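Local coordinates for galactose-binding-like protein (Bacteroides thetaiotaomicron, PDB 7M1B) that probably binds galactose or related glycans as a SusE-like protein, a family for which a degradative capacity has also been proposed, at residues L111-E116 and L138-S143; E115-N120 and I126-T131; E203-T208 and A266-F271. All coordinates share one frame; numbering follows the deposited sequence.

Contact 1: L111-E116 and L138-S143; sequences LTAIEE and LIFDVS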
# COMPACT_ATOMS: atom_id res chain seq x y z
N LEU A 111 15.74 -24.12 -15.75
CA LEU A 111 16.68 -23.40 -16.59
C LEU A 111 16.07 -22.08 -17.05
O LEU A 111 16.73 -21.04 -17.00
CB LEU A 111 17.06 -24.29 -17.79
CG LEU A 111 18.15 -25.34 -17.54
CD1 LEU A 111 18.53 -26.07 -18.83
CD2 LEU A 111 19.39 -24.71 -16.90
N THR A 112 14.82 -22.14 -17.54
CA THR A 112 14.10 -20.92 -17.89
C THR A 112 14.03 -20.04 -16.66
O THR A 112 14.22 -18.83 -16.78
CB THR A 112 12.69 -21.21 -18.41
OG1 THR A 112 12.87 -21.86 -19.66
CG2 THR A 112 11.88 -19.95 -18.69
N ALA A 113 13.82 -20.67 -15.49
CA ALA A 113 13.70 -19.86 -14.27
C ALA A 113 14.96 -19.06 -13.95
O ALA A 113 14.87 -17.89 -13.65
CB ALA A 113 13.29 -20.70 -13.07
N ILE A 114 16.12 -19.72 -14.01
CA ILE A 114 17.39 -19.05 -13.71
C ILE A 114 17.76 -18.03 -14.80
O ILE A 114 18.32 -16.97 -14.52
CB ILE A 114 18.53 -20.05 -13.41
CG1 ILE A 114 19.62 -19.46 -12.50
CG2 ILE A 114 19.16 -20.57 -14.71
CD1 ILE A 114 19.19 -19.13 -11.08
N GLU A 115 17.35 -18.32 -16.06
CA GLU A 115 17.72 -17.49 -17.20
C GLU A 115 16.93 -16.19 -17.26
O GLU A 115 17.47 -15.15 -17.65
CB GLU A 115 17.78 -18.28 -18.50
CG GLU A 115 18.94 -19.26 -18.49
CD GLU A 115 19.02 -20.15 -19.72
OE1 GLU A 115 18.48 -19.73 -20.81
OE2 GLU A 115 19.57 -21.32 -19.58
N GLU A 116 15.67 -16.23 -16.83
CA GLU A 116 14.77 -15.09 -16.90
C GLU A 116 14.67 -14.36 -15.55
O GLU A 116 13.83 -13.47 -15.42
CB GLU A 116 13.38 -15.57 -17.36
CG GLU A 116 13.41 -16.19 -18.76
CD GLU A 116 13.67 -15.13 -19.81
OE1 GLU A 116 13.09 -14.01 -19.72
OE2 GLU A 116 14.49 -15.42 -20.70
N LEU A 138 9.10 -25.57 -8.66
CA LEU A 138 10.48 -25.09 -8.61
C LEU A 138 10.78 -24.82 -7.13
O LEU A 138 9.80 -24.70 -6.38
CB LEU A 138 10.59 -23.83 -9.49
CG LEU A 138 10.33 -24.04 -10.99
CD1 LEU A 138 10.31 -22.67 -11.69
CD2 LEU A 138 11.40 -24.95 -11.64
N ILE A 139 12.06 -24.95 -6.75
CA ILE A 139 12.59 -24.69 -5.38
C ILE A 139 13.71 -23.67 -5.51
O ILE A 139 14.71 -23.91 -6.20
CB ILE A 139 13.09 -26.04 -4.80
CG1 ILE A 139 12.17 -27.21 -5.19
CG2 ILE A 139 13.25 -25.97 -3.26
CD1 ILE A 139 10.82 -27.20 -4.49
N PHE A 140 13.51 -22.53 -4.85
CA PHE A 140 14.52 -21.51 -4.94
C PHE A 140 15.30 -21.48 -3.64
O PHE A 140 14.69 -21.34 -2.59
CB PHE A 140 13.83 -20.17 -5.18
CG PHE A 140 13.19 -20.00 -6.54
CD1 PHE A 140 11.97 -20.63 -6.85
CD2 PHE A 140 13.78 -19.22 -7.53
CE1 PHE A 140 11.36 -20.43 -8.08
CE2 PHE A 140 13.17 -19.01 -8.76
CZ PHE A 140 11.96 -19.61 -9.03
N ASP A 141 16.64 -21.63 -3.72
CA ASP A 141 17.47 -21.57 -2.52
C ASP A 141 18.22 -20.24 -2.57
O ASP A 141 18.98 -20.02 -3.52
CB ASP A 141 18.50 -22.70 -2.48
CG ASP A 141 17.87 -24.05 -2.20
OD1 ASP A 141 17.03 -24.11 -1.25
OD2 ASP A 141 18.20 -25.02 -2.93
N VAL A 142 18.02 -19.37 -1.57
CA VAL A 142 18.57 -18.01 -1.66
C VAL A 142 19.58 -17.80 -0.52
O VAL A 142 19.22 -17.97 0.70
CB VAL A 142 17.49 -16.90 -1.60
CG1 VAL A 142 18.15 -15.53 -1.67
CG2 VAL A 142 16.46 -17.06 -2.71
N SER A 143 20.85 -17.56 -0.93
CA SER A 143 21.94 -17.55 0.04
C SER A 143 22.49 -16.14 0.23
O SER A 143 22.48 -15.32 -0.69
CB SER A 143 23.04 -18.51 -0.36
OG SER A 143 22.54 -19.82 -0.59

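Contact 2: E115-N120 and I126-T131; sequences EEIEVN and IYIHTT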
# COMPACT_ATOMS: atom_id res chain seq x y z
N GLU A 115 17.35 -18.32 -16.06
CA GLU A 115 17.72 -17.49 -17.20
C GLU A 115 16.93 -16.19 -17.26
O GLU A 115 17.47 -15.15 -17.65
CB GLU A 115 17.78 -18.28 -18.50
CG GLU A 115 18.94 -19.26 -18.49
CD GLU A 115 19.02 -20.15 -19.72
OE1 GLU A 115 18.48 -19.73 -20.81
OE2 GLU A 115 19.57 -21.32 -19.58
N GLU A 116 15.67 -16.23 -16.83
CA GLU A 116 14.77 -15.09 -16.90
C GLU A 116 14.67 -14.36 -15.55
O GLU A 116 13.83 -13.47 -15.42
CB GLU A 116 13.38 -15.57 -17.36
CG GLU A 116 13.41 -16.19 -18.76
CD GLU A 116 13.67 -15.13 -19.81
OE1 GLU A 116 13.09 -14.01 -19.72
OE2 GLU A 116 14.49 -15.42 -20.70
N ILE A 117 15.49 -14.73 -14.56
CA ILE A 117 15.30 -14.26 -13.19
C ILE A 117 15.65 -12.78 -13.17
O ILE A 117 16.52 -12.37 -13.96
CB ILE A 117 16.14 -15.08 -12.17
CG1 ILE A 117 15.59 -14.90 -10.71
CG2 ILE A 117 17.67 -14.87 -12.27
CD1 ILE A 117 16.33 -15.77 -9.69
N GLU A 118 14.87 -12.04 -12.36
CA GLU A 118 15.15 -10.66 -12.03
C GLU A 118 15.16 -10.54 -10.51
O GLU A 118 14.33 -11.17 -9.84
CB GLU A 118 14.22 -9.64 -12.73
CG GLU A 118 14.63 -8.20 -12.57
CD GLU A 118 13.88 -7.20 -13.44
OE1 GLU A 118 13.36 -7.59 -14.51
OE2 GLU A 118 13.85 -6.02 -13.05
N VAL A 119 16.13 -9.81 -9.96
CA VAL A 119 16.22 -9.62 -8.53
C VAL A 119 16.36 -8.12 -8.28
O VAL A 119 17.28 -7.44 -8.79
CB VAL A 119 17.42 -10.39 -7.96
CG1 VAL A 119 17.46 -10.39 -6.43
CG2 VAL A 119 17.49 -11.84 -8.48
N ASN A 120 15.39 -7.57 -7.55
CA ASN A 120 15.39 -6.12 -7.33
C ASN A 120 15.40 -5.84 -5.83
O ASN A 120 14.88 -6.62 -5.02
CB ASN A 120 14.10 -5.47 -7.84
CG ASN A 120 13.77 -5.83 -9.27
OD1 ASN A 120 12.63 -6.16 -9.58
ND2 ASN A 120 14.73 -5.66 -10.15
N ILE A 126 15.22 -8.27 -0.72
CA ILE A 126 15.18 -8.36 -2.16
C ILE A 126 13.85 -9.00 -2.58
O ILE A 126 13.22 -9.73 -1.80
CB ILE A 126 16.39 -9.14 -2.70
CG1 ILE A 126 16.48 -10.51 -2.02
CG2 ILE A 126 17.66 -8.32 -2.55
CD1 ILE A 126 17.46 -11.48 -2.72
N TYR A 127 13.46 -8.66 -3.79
CA TYR A 127 12.31 -9.26 -4.44
C TYR A 127 12.81 -10.07 -5.63
O TYR A 127 13.48 -9.52 -6.50
CB TYR A 127 11.31 -8.17 -4.86
CG TYR A 127 10.13 -8.64 -5.66
CD1 TYR A 127 9.17 -9.47 -5.09
CD2 TYR A 127 9.99 -8.26 -7.00
CE1 TYR A 127 8.08 -9.90 -5.82
CE2 TYR A 127 8.90 -8.71 -7.75
CZ TYR A 127 7.95 -9.52 -7.15
OH TYR A 127 6.87 -10.05 -7.85
N ILE A 128 12.44 -11.35 -5.66
CA ILE A 128 12.90 -12.26 -6.72
C ILE A 128 11.72 -12.61 -7.61
O ILE A 128 10.69 -13.02 -7.09
CB ILE A 128 13.51 -13.52 -6.10
CG1 ILE A 128 14.79 -13.17 -5.34
CG2 ILE A 128 13.81 -14.53 -7.21
CD1 ILE A 128 15.32 -14.27 -4.46
N HIS A 129 11.85 -12.41 -8.93
CA HIS A 129 10.77 -12.74 -9.84
C HIS A 129 11.31 -13.48 -11.07
O HIS A 129 12.41 -13.20 -11.55
CB HIS A 129 9.84 -11.57 -10.19
CG HIS A 129 10.52 -10.31 -10.60
ND1 HIS A 129 10.33 -9.74 -11.84
CD2 HIS A 129 11.36 -9.50 -9.92
CE1 HIS A 129 11.02 -8.60 -11.91
NE2 HIS A 129 11.68 -8.45 -10.74
N THR A 130 10.52 -14.43 -11.55
CA THR A 130 10.88 -15.15 -12.78
C THR A 130 9.62 -15.70 -13.41
O THR A 130 8.54 -15.48 -12.87
CB THR A 130 12.02 -16.15 -12.56
OG1 THR A 130 12.55 -16.50 -13.84
CG2 THR A 130 11.59 -17.36 -11.77
N THR A 131 9.80 -16.42 -14.54
CA THR A 131 8.67 -16.97 -15.30
C THR A 131 8.67 -18.49 -15.30
O THR A 131 9.71 -19.17 -15.21
CB THR A 131 8.62 -16.37 -16.71
OG1 THR A 131 7.44 -16.85 -17.37
CG2 THR A 131 9.85 -16.77 -17.51

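Contact 3: E203-T208 and A266-F271; sequences EKLDLT and AQLSRF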
# COMPACT_ATOMS: atom_id res chain seq x y z
N GLU A 203 11.61 6.50 3.54
CA GLU A 203 11.56 7.81 4.17
C GLU A 203 10.10 8.22 4.17
O GLU A 203 9.35 7.76 3.33
CB GLU A 203 12.43 8.82 3.41
CG GLU A 203 11.93 9.19 2.01
CD GLU A 203 12.88 10.00 1.14
OE1 GLU A 203 12.45 11.09 0.65
OE2 GLU A 203 14.02 9.51 0.85
N LYS A 204 9.76 9.25 4.99
CA LYS A 204 8.44 9.85 4.87
C LYS A 204 8.46 10.70 3.60
O LYS A 204 9.27 11.66 3.49
CB LYS A 204 8.21 10.75 6.11
CG LYS A 204 6.81 11.35 6.15
CD LYS A 204 6.75 12.21 7.45
CE LYS A 204 5.58 13.13 7.52
NZ LYS A 204 5.62 13.70 8.89
N LEU A 205 7.55 10.44 2.63
CA LEU A 205 7.56 11.21 1.41
C LEU A 205 7.14 12.66 1.74
O LEU A 205 6.26 12.90 2.59
CB LEU A 205 6.65 10.57 0.39
CG LEU A 205 7.04 9.14 0.01
CD1 LEU A 205 6.06 8.64 -1.03
CD2 LEU A 205 8.48 9.11 -0.50
N ASP A 206 7.71 13.60 1.00
CA ASP A 206 7.51 15.05 1.26
C ASP A 206 6.03 15.42 1.09
O ASP A 206 5.50 15.49 -0.01
CB ASP A 206 8.35 15.77 0.20
CG ASP A 206 8.33 17.31 0.33
OD1 ASP A 206 7.48 17.84 1.09
OD2 ASP A 206 9.06 17.98 -0.45
N LEU A 207 5.39 15.70 2.23
CA LEU A 207 3.97 15.98 2.27
C LEU A 207 3.59 17.23 1.47
O LEU A 207 2.43 17.38 1.03
CB LEU A 207 3.48 16.08 3.72
CG LEU A 207 3.42 14.72 4.43
CD1 LEU A 207 3.28 14.88 5.96
CD2 LEU A 207 2.27 13.81 3.89
N THR A 208 4.52 18.20 1.37
CA THR A 208 4.17 19.45 0.73
C THR A 208 3.98 19.32 -0.77
O THR A 208 3.23 20.16 -1.33
CB THR A 208 5.28 20.50 0.96
OG1 THR A 208 6.45 20.21 0.18
CG2 THR A 208 5.71 20.65 2.39
N ALA A 266 7.50 7.13 -6.47
CA ALA A 266 8.17 6.41 -5.39
C ALA A 266 7.79 4.94 -5.40
O ALA A 266 6.70 4.60 -5.79
CB ALA A 266 7.84 7.05 -4.04
N GLN A 267 8.71 4.11 -4.89
CA GLN A 267 8.44 2.73 -4.50
C GLN A 267 7.90 2.77 -3.08
O GLN A 267 8.61 3.22 -2.18
CB GLN A 267 9.76 1.91 -4.58
CG GLN A 267 9.51 0.39 -4.50
CD GLN A 267 8.74 -0.20 -5.66
OE1 GLN A 267 9.02 0.02 -6.84
NE2 GLN A 267 7.76 -1.02 -5.32
N LEU A 268 6.63 2.38 -2.86
CA LEU A 268 6.00 2.57 -1.56
C LEU A 268 6.21 1.37 -0.64
O LEU A 268 6.09 0.19 -1.06
CB LEU A 268 4.50 2.80 -1.80
CG LEU A 268 4.17 4.10 -2.51
CD1 LEU A 268 2.64 4.26 -2.73
CD2 LEU A 268 4.68 5.32 -1.71
N SER A 269 6.40 1.68 0.63
CA SER A 269 6.55 0.70 1.70
C SER A 269 5.28 0.56 2.52
O SER A 269 4.83 -0.54 2.75
CB SER A 269 7.75 0.95 2.58
OG SER A 269 7.67 2.28 3.14
N ARG A 270 4.79 1.66 3.06
CA ARG A 270 3.65 1.60 3.98
C ARG A 270 3.07 3.01 4.13
O ARG A 270 3.64 3.98 3.60
CB ARG A 270 4.23 1.15 5.34
CG ARG A 270 5.15 2.17 6.00
CD ARG A 270 5.82 1.57 7.27
NE ARG A 270 6.63 2.57 7.98
CZ ARG A 270 6.25 3.51 8.87
NH1 ARG A 270 4.99 3.64 9.26
NH2 ARG A 270 7.17 4.31 9.37
N PHE A 271 1.86 3.10 4.70
CA PHE A 271 1.34 4.41 5.03
C PHE A 271 0.64 4.33 6.38
O PHE A 271 0.35 3.25 6.90
CB PHE A 271 0.40 4.91 3.91
CG PHE A 271 -0.94 4.20 3.78
CD1 PHE A 271 -1.05 2.95 3.14
CD2 PHE A 271 -2.05 4.69 4.46
CE1 PHE A 271 -2.30 2.30 3.05
CE2 PHE A 271 -3.29 4.04 4.37
CZ PHE A 271 -3.41 2.79 3.72

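Contact 1: L111-E116 and L138-S143
Ala113 projects its single methyl from helix 109-115 into the angle between Leu138 and Phe140, two residues of strand 138-144. The nearer contact is to leucine: Ala113 CB lies 3.8 Å from Leu138 CD1. Phe140 is reached less closely and obliquely, with its CZ atom 4.4 Å from Ala113 CB. No hydrogen bond crosses between the segments, and only 88 Å² is buried in all, so the join is purely apolar and rests on these three buried side chains.

Two torsions of Leu138 explain its reach. CG is set anti to the carbonyl carbon (chi1 -64°), and CD1 then continues in an extended direction (chi2 173°), making that methyl the leading atom of the side chain. The geometry is that of a short helix lying at the end of a beta sandwich. Strand 138-144 belongs to a four-stranded antiparallel sheet, and its inward-facing residues meet the three-stranded sheet: Leu138 and Phe140 both touch Ile164, and the Phe140 ring also packs edge-to-face with Phe166.

Further out, hydrogen bonds fix each partner. The last helical turn is closed by Glu115 N to Leu111 O at 2.9 Å and by Glu116 N to Thr112 O at 3.0 Å, after which Glu116 leaves helical geometry. Ala113 itself is anchored through its carbonyl O, which is hydrogen-bonded to Thr130 OG1. On the strand, Leu138 and Phe140 pair through their backbones with Thr159 and Glu157 of strand 155-159.

Contact 2: E115-N120 and I126-T131
Glu118 and His129 form a hydrogen-bonded pair of an antiparallel hairpin, with Glu118 N to His129 O at 2.8 Å and His129 N to Glu118 O at 2.9 Å. Asn120 and Tyr127 repeat the pattern two residues on, their backbone N and O atoms each bonded to the other residue. Between them Val119 and Ile128 form the non-hydrogen-bonded pair.

A second network runs over the face carrying Glu118, Asn120 and His129. His129 NE2 donates to Asn120 OD1 at 2.7 Å, but the bond is bent: the angle at the hydrogen is 149°, and the donor stands 40° out of the carbonyl plane. The other end of the amide is also engaged, since Asn120 ND2 donates a hydrogen bond to Glu118 OE2 on its anti lone pair at 3.1 Å, which fixes which way the amide is turned. His129 holds CG in the crowded position between backbone N and carbonyl carbon (chi1 49°), bringing one ring face under Glu118 CB, a CH-pi contact 3.7 Å from the ring centroid. A leucine in place of His129 would take away the NE2 donor and the flat ring, is likely to leave Asn120 OD1 without this partner, and would probably cost Glu118 CB its CH-pi contact.

On the other face, Ile117 CD1 meets Ile128 CG2 at 3.7 Å and Val119 CG1 meets Ile126 CD1 at 3.9 Å. These apolar groups point at the four-stranded sheet, touching Tyr193, Phe178 and Val180, while Thr130 OG1 is hydrogen-bonded to Ala113 O of helix 109-115 and strand 163-168 pairs along the far edge of strand 125-131.

Contact 3: E203-T208 and A266-F271
Leu205 meets strand 256-274 chiefly through one methyl, CD1, which touches two residues at once. Leu268 CD2 approaches it to 3.7 Å, the two side chains crossing at about a right angle, and Ala266 CB lies 3.8 Å from the same Leu205 CD1. The other branch is less close, with Leu205 CD2 at 4.1 Å from Ala266 CB. Leu205 has CG anti to its carbonyl carbon (chi1 -60°) and CD1 extended beyond it (chi2 -179°), a shape that carries CD1 across to the strand. All three residues are buried, and no hydrogen bond joins the segments.

The rest of 203-208 makes no contact with 266-271; Glu203, Lys204 and Thr208 are exposed, though Lys204 lies in a cation-pi contact with Trp375. Here the chain is ordered locally by an Asx turn: Asp206 OD1 accepts from Thr208 N at 3.0 Å and from Thr208 OG1 at 2.7 Å, both donors coming from the same face of the carboxylate. On the opposite segment the partly exposed Ser269 and Arg270 make a classic beta bulge against Tyr377; Ser269 OG is hydrogen-bonded to Glu202 OE1, and Arg270 NE forms a salt bridge with Glu202 OE2.

Leu205 and Gln267 each bond through the backbone to strand 370-380, at Phe376 and Thr379, so the leucine packs on a strand that shares this pairing partner. Such an antiparallel sheet with a buried apolar side is consistent with the beta-sandwich fold of galactose-binding-like domains.

Overall arrangement
Contacts 1 and 2 are neighbours, their centres 8 Å apart, and share Glu115 and Glu116, where helix 109-115 runs out before strand 118-122. One lays the helix against strand 138-144 of the four-stranded sheet; the other forms the hairpin of the facing three-stranded sheet, and Val142 CG2 on Ile128 CD1 at 3.5 Å is one of the contacts between the sheets. Contact 3 follows later in the chain, with its centre 32 Å from that of contact 1 and 25 Å from that of contact 2, whose nearest atoms are about 8 Å away. It lies in the antiparallel sheet of the galactose-binding-like region, consistent with two beta modules joined in series.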